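Local coordinates for protein DsbA-like disulfide oxidoreductase (Wolbachia endosymbiont of Drosophila melanogaster, PDB 6EEZ) that catalyses thiol-disulfide exchange and acts as a homotrimeric disulfide isomerase, probably reshuffling disulfides in substrate proteins, at residues Y25-N30 with K63-F68. Sequence-based numbering, arbitrary orientation.
Sequences YPYSGN and KIKYIF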
ATOM      1  N   TYR A  25      -7.823  -5.680   3.301  1.00 35.68           N
ATOM      2  CA  TYR A  25      -6.928  -5.003   2.368  1.00 35.54           C
ATOM      3  C   TYR A  25      -5.835  -5.955   1.905  1.00 35.39           C
ATOM      4  O   TYR A  25      -5.555  -6.915   2.593  1.00 35.28           O
ATOM      5  CB  TYR A  25      -6.317  -3.751   3.019  1.00 34.60           C
ATOM      6  CG  TYR A  25      -7.258  -2.583   3.030  1.00 35.21           C
ATOM      7  CD1 TYR A  25      -7.362  -1.738   1.930  1.00 36.29           C
ATOM      8  CD2 TYR A  25      -8.059  -2.323   4.139  1.00 34.75           C
ATOM      9  CE1 TYR A  25      -8.245  -0.654   1.942  1.00 36.31           C
ATOM     10  CE2 TYR A  25      -8.928  -1.257   4.164  1.00 35.09           C
ATOM     11  CZ  TYR A  25      -9.024  -0.418   3.066  1.00 35.59           C
ATOM     12  OH  TYR A  25      -9.907   0.655   3.107  1.00 35.54           O
ATOM     13  N   PRO A  26      -5.212  -5.686   0.752  1.00 35.44           N
ATOM     14  CA  PRO A  26      -4.241  -6.657   0.225  1.00 35.37           C
ATOM     15  C   PRO A  26      -2.995  -6.730   1.074  1.00 34.02           C
ATOM     16  O   PRO A  26      -2.543  -5.679   1.551  1.00 33.29           O
ATOM     17  CB  PRO A  26      -3.890  -6.116  -1.185  1.00 36.13           C
ATOM     18  CG  PRO A  26      -4.932  -5.116  -1.500  1.00 36.86           C
ATOM     19  CD  PRO A  26      -5.391  -4.549  -0.160  1.00 36.01           C
ATOM     20  N   TYR A  27      -2.424  -7.928   1.201  1.00 35.82           N
ATOM     21  CA  TYR A  27      -1.220  -8.127   1.974  1.00 34.87           C
ATOM     22  C   TYR A  27      -0.278  -9.169   1.332  1.00 35.29           C
ATOM     23  O   TYR A  27      -0.701 -10.048   0.577  1.00 36.05           O
ATOM     24  CB  TYR A  27      -1.573  -8.560   3.416  1.00 34.62           C
ATOM     25  CG  TYR A  27      -1.936 -10.039   3.538  1.00 35.41           C
ATOM     26  CD1 TYR A  27      -0.953 -10.991   3.683  1.00 35.76           C
ATOM     27  CD2 TYR A  27      -3.255 -10.462   3.496  1.00 36.52           C
ATOM     28  CE1 TYR A  27      -1.254 -12.338   3.760  1.00 37.33           C
ATOM     29  CE2 TYR A  27      -3.586 -11.821   3.586  1.00 38.01           C
ATOM     30  CZ  TYR A  27      -2.570 -12.758   3.714  1.00 38.56           C
ATOM     31  OH  TYR A  27      -2.821 -14.123   3.802  1.00 40.50           O
ATOM     32  N   SER A  28       1.006  -9.071   1.668  1.00 36.13           N
ATOM     33  CA  SER A  28       1.978 -10.111   1.334  1.00 37.15           C
ATOM     34  C   SER A  28       2.762 -10.486   2.570  1.00 36.56           C
ATOM     35  O   SER A  28       2.746  -9.772   3.577  1.00 35.79           O
ATOM     36  CB  SER A  28       2.930  -9.641   0.234  1.00 37.92           C
ATOM     37  OG  SER A  28       2.208  -9.306  -0.935  1.00 38.80           O
ATOM     38  N   GLY A  29       3.454 -11.606   2.488  1.00 35.36           N
ATOM     39  CA  GLY A  29       4.272 -12.062   3.581  1.00 35.46           C
ATOM     40  C   GLY A  29       3.514 -13.042   4.454  1.00 35.93           C
ATOM     41  O   GLY A  29       2.628 -13.764   3.977  1.00 36.25           O
ATOM     42  N   ASN A  30       3.864 -13.085   5.736  1.00 39.09           N
ATOM     43  CA  ASN A  30       3.317 -14.108   6.607  1.00 39.76           C
ATOM     44  C   ASN A  30       2.027 -13.632   7.248  1.00 39.25           C
ATOM     45  O   ASN A  30       2.033 -12.763   8.118  1.00 38.76           O
ATOM     46  CB  ASN A  30       4.336 -14.495   7.662  1.00 40.29           C
ATOM     47  CG  ASN A  30       3.832 -15.567   8.586  1.00 41.46           C
ATOM     48  OD1 ASN A  30       2.743 -16.124   8.397  1.00 41.70           O
ATOM     49  ND2 ASN A  30       4.632 -15.886   9.591  1.00 43.05           N
ATOM     50  N   LYS A  63       9.663 -12.082   7.529  1.00 40.50           N
ATOM     51  CA  LYS A  63       9.366 -11.936   8.951  1.00 40.83           C
ATOM     52  C   LYS A  63       8.028 -11.271   9.265  1.00 39.88           C
ATOM     53  O   LYS A  63       7.541 -11.368  10.389  1.00 40.48           O
ATOM     54  CB  LYS A  63      10.501 -11.160   9.621  1.00 41.38           C
ATOM     55  CG  LYS A  63      11.823 -11.904   9.557  1.00 43.07           C
ATOM     56  CD  LYS A  63      12.864 -11.271  10.434  1.00 44.39           C
ATOM     57  CE  LYS A  63      14.096 -12.157  10.507  1.00 47.41           C
ATOM     58  NZ  LYS A  63      15.258 -11.424  11.078  1.00 48.91           N
ATOM     59  N   ILE A  64       7.428 -10.612   8.281  1.00 34.38           N
ATOM     60  CA  ILE A  64       6.299  -9.732   8.540  1.00 33.01           C
ATOM     61  C   ILE A  64       5.081 -10.050   7.698  1.00 32.21           C
ATOM     62  O   ILE A  64       5.148 -10.823   6.737  1.00 32.55           O
ATOM     63  CB  ILE A  64       6.676  -8.237   8.300  1.00 33.57           C
ATOM     64  CG1 ILE A  64       6.860  -7.950   6.809  1.00 33.30           C
ATOM     65  CG2 ILE A  64       7.912  -7.872   9.095  1.00 34.66           C
ATOM     66  CD1 ILE A  64       7.260  -6.535   6.494  1.00 32.56           C
ATOM     67  N   LYS A  65       3.961  -9.435   8.077  1.00 34.31           N
ATOM     68  CA  LYS A  65       2.851  -9.278   7.173  1.00 33.69           C
ATOM     69  C   LYS A  65       2.917  -7.833   6.717  1.00 33.09           C
ATOM     70  O   LYS A  65       3.085  -6.930   7.536  1.00 33.12           O
ATOM     71  CB  LYS A  65       1.500  -9.598   7.822  1.00 33.56           C
ATOM     72  CG  LYS A  65       0.336  -9.549   6.826  1.00 33.94           C
ATOM     73  CD  LYS A  65      -0.997 -10.016   7.419  1.00 35.22           C
ATOM     74  CE  LYS A  65      -1.701  -8.900   8.223  1.00 34.92           C
ATOM     75  NZ  LYS A  65      -3.213  -9.036   8.263  1.00 35.75           N
ATOM     76  N   TYR A  66       2.799  -7.623   5.416  1.00 30.81           N
ATOM     77  CA  TYR A  66       2.803  -6.290   4.839  1.00 30.41           C
ATOM     78  C   TYR A  66       1.466  -6.016   4.167  1.00 30.49           C
ATOM     79  O   TYR A  66       1.121  -6.635   3.159  1.00 30.95           O
ATOM     80  CB  TYR A  66       3.936  -6.141   3.845  1.00 30.98           C
ATOM     81  CG  TYR A  66       4.201  -4.698   3.414  1.00 30.55           C
ATOM     82  CD1 TYR A  66       3.389  -4.066   2.471  1.00 30.54           C
ATOM     83  CD2 TYR A  66       5.268  -3.987   3.940  1.00 30.56           C
ATOM     84  CE1 TYR A  66       3.638  -2.731   2.069  1.00 30.70           C
ATOM     85  CE2 TYR A  66       5.521  -2.678   3.552  1.00 30.79           C
ATOM     86  CZ  TYR A  66       4.709  -2.061   2.616  1.00 30.70           C
ATOM     87  OH  TYR A  66       4.993  -0.781   2.253  1.00 30.62           O
ATOM     88  N   ILE A  67       0.718  -5.079   4.734  1.00 29.67           N
ATOM     89  CA  ILE A  67      -0.575  -4.673   4.195  1.00 30.20           C
ATOM     90  C   ILE A  67      -0.380  -3.452   3.295  1.00 30.09           C
ATOM     91  O   ILE A  67       0.384  -2.558   3.633  1.00 29.23           O
ATOM     92  CB  ILE A  67      -1.562  -4.360   5.330  1.00 30.59           C
ATOM     93  CG1 ILE A  67      -1.744  -5.601   6.187  1.00 30.90           C
ATOM     94  CG2 ILE A  67      -2.904  -3.859   4.790  1.00 31.71           C
ATOM     95  CD1 ILE A  67      -2.550  -5.375   7.423  1.00 31.37           C
ATOM     96  N   PHE A  68      -1.068  -3.431   2.156  1.00 32.85           N
ATOM     97  CA  PHE A  68      -0.951  -2.349   1.160  1.00 33.08           C
ATOM     98  C   PHE A  68      -2.171  -1.454   1.211  1.00 33.44           C
ATOM     99  O   PHE A  68      -3.299  -1.909   0.967  1.00 34.49           O
ATOM    100  CB  PHE A  68      -0.802  -2.905  -0.257  1.00 33.99           C
ATOM    101  CG  PHE A  68       0.405  -3.787  -0.442  1.00 33.89           C
ATOM    102  CD1 PHE A  68       1.660  -3.239  -0.670  1.00 33.98           C
ATOM    103  CD2 PHE A  68       0.279  -5.163  -0.382  1.00 33.89           C
ATOM    104  CE1 PHE A  68       2.784  -4.052  -0.844  1.00 34.08           C
ATOM    105  CE2 PHE A  68       1.405  -5.996  -0.557  1.00 33.96           C
ATOM    106  CZ  PHE A  68       2.656  -5.423  -0.778  1.00 33.91           C
TER
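One face of the Y27 ring takes K65 CD, and the F68 ring meets S28 at its edge, as the short edge strand 27-29 of this thioredoxin-fold sheet pairs antiparallel with strand 65-70. K65 crosses Y27 at about a right angle, its CD 4.2 Å from the ring centroid in a CH-pi contact. Lysine suits this place because its apolar CG and CD meet the ring while NZ sits higher above the same face, at most weakly attracted. The chi1 of Y27, 79°, sets CG between the backbone N and the carbonyl carbon; CD1 lies 3.7 Å from K65 CG. On the opposite side of the sheet, S28 OG lies in the plane of the F68 ring, 3.4 Å from CE2; serine is small enough to fit there beside I59 of helix 52-60. Y66 CD1 stands 3.4 Å above one face of F68, offset toward the rim. Large apolar groups suit these buried places, Y66 and F68 against I59, I67 against I36.

Between the strands, S28 and Y66 form a hydrogen-bonded pair, Y66 N to S28 O at 2.8 Å and S28 N to Y66 O at 2.9 Å. F68 N bonds P26 O, whose residue, a proline, has no N-H to offer in return. The I67 methyl CG2 packs against Y25 CB, whose ring leads away to bond M143 O through OH. G29 adopts a backbone conformation (phi 95°) that a side chain would strain, and a CB there would also strike I64 O. That same carbonyl oxygen accepts N30 N at 2.8 Å, the donor tilted 30° from the carbonyl plane.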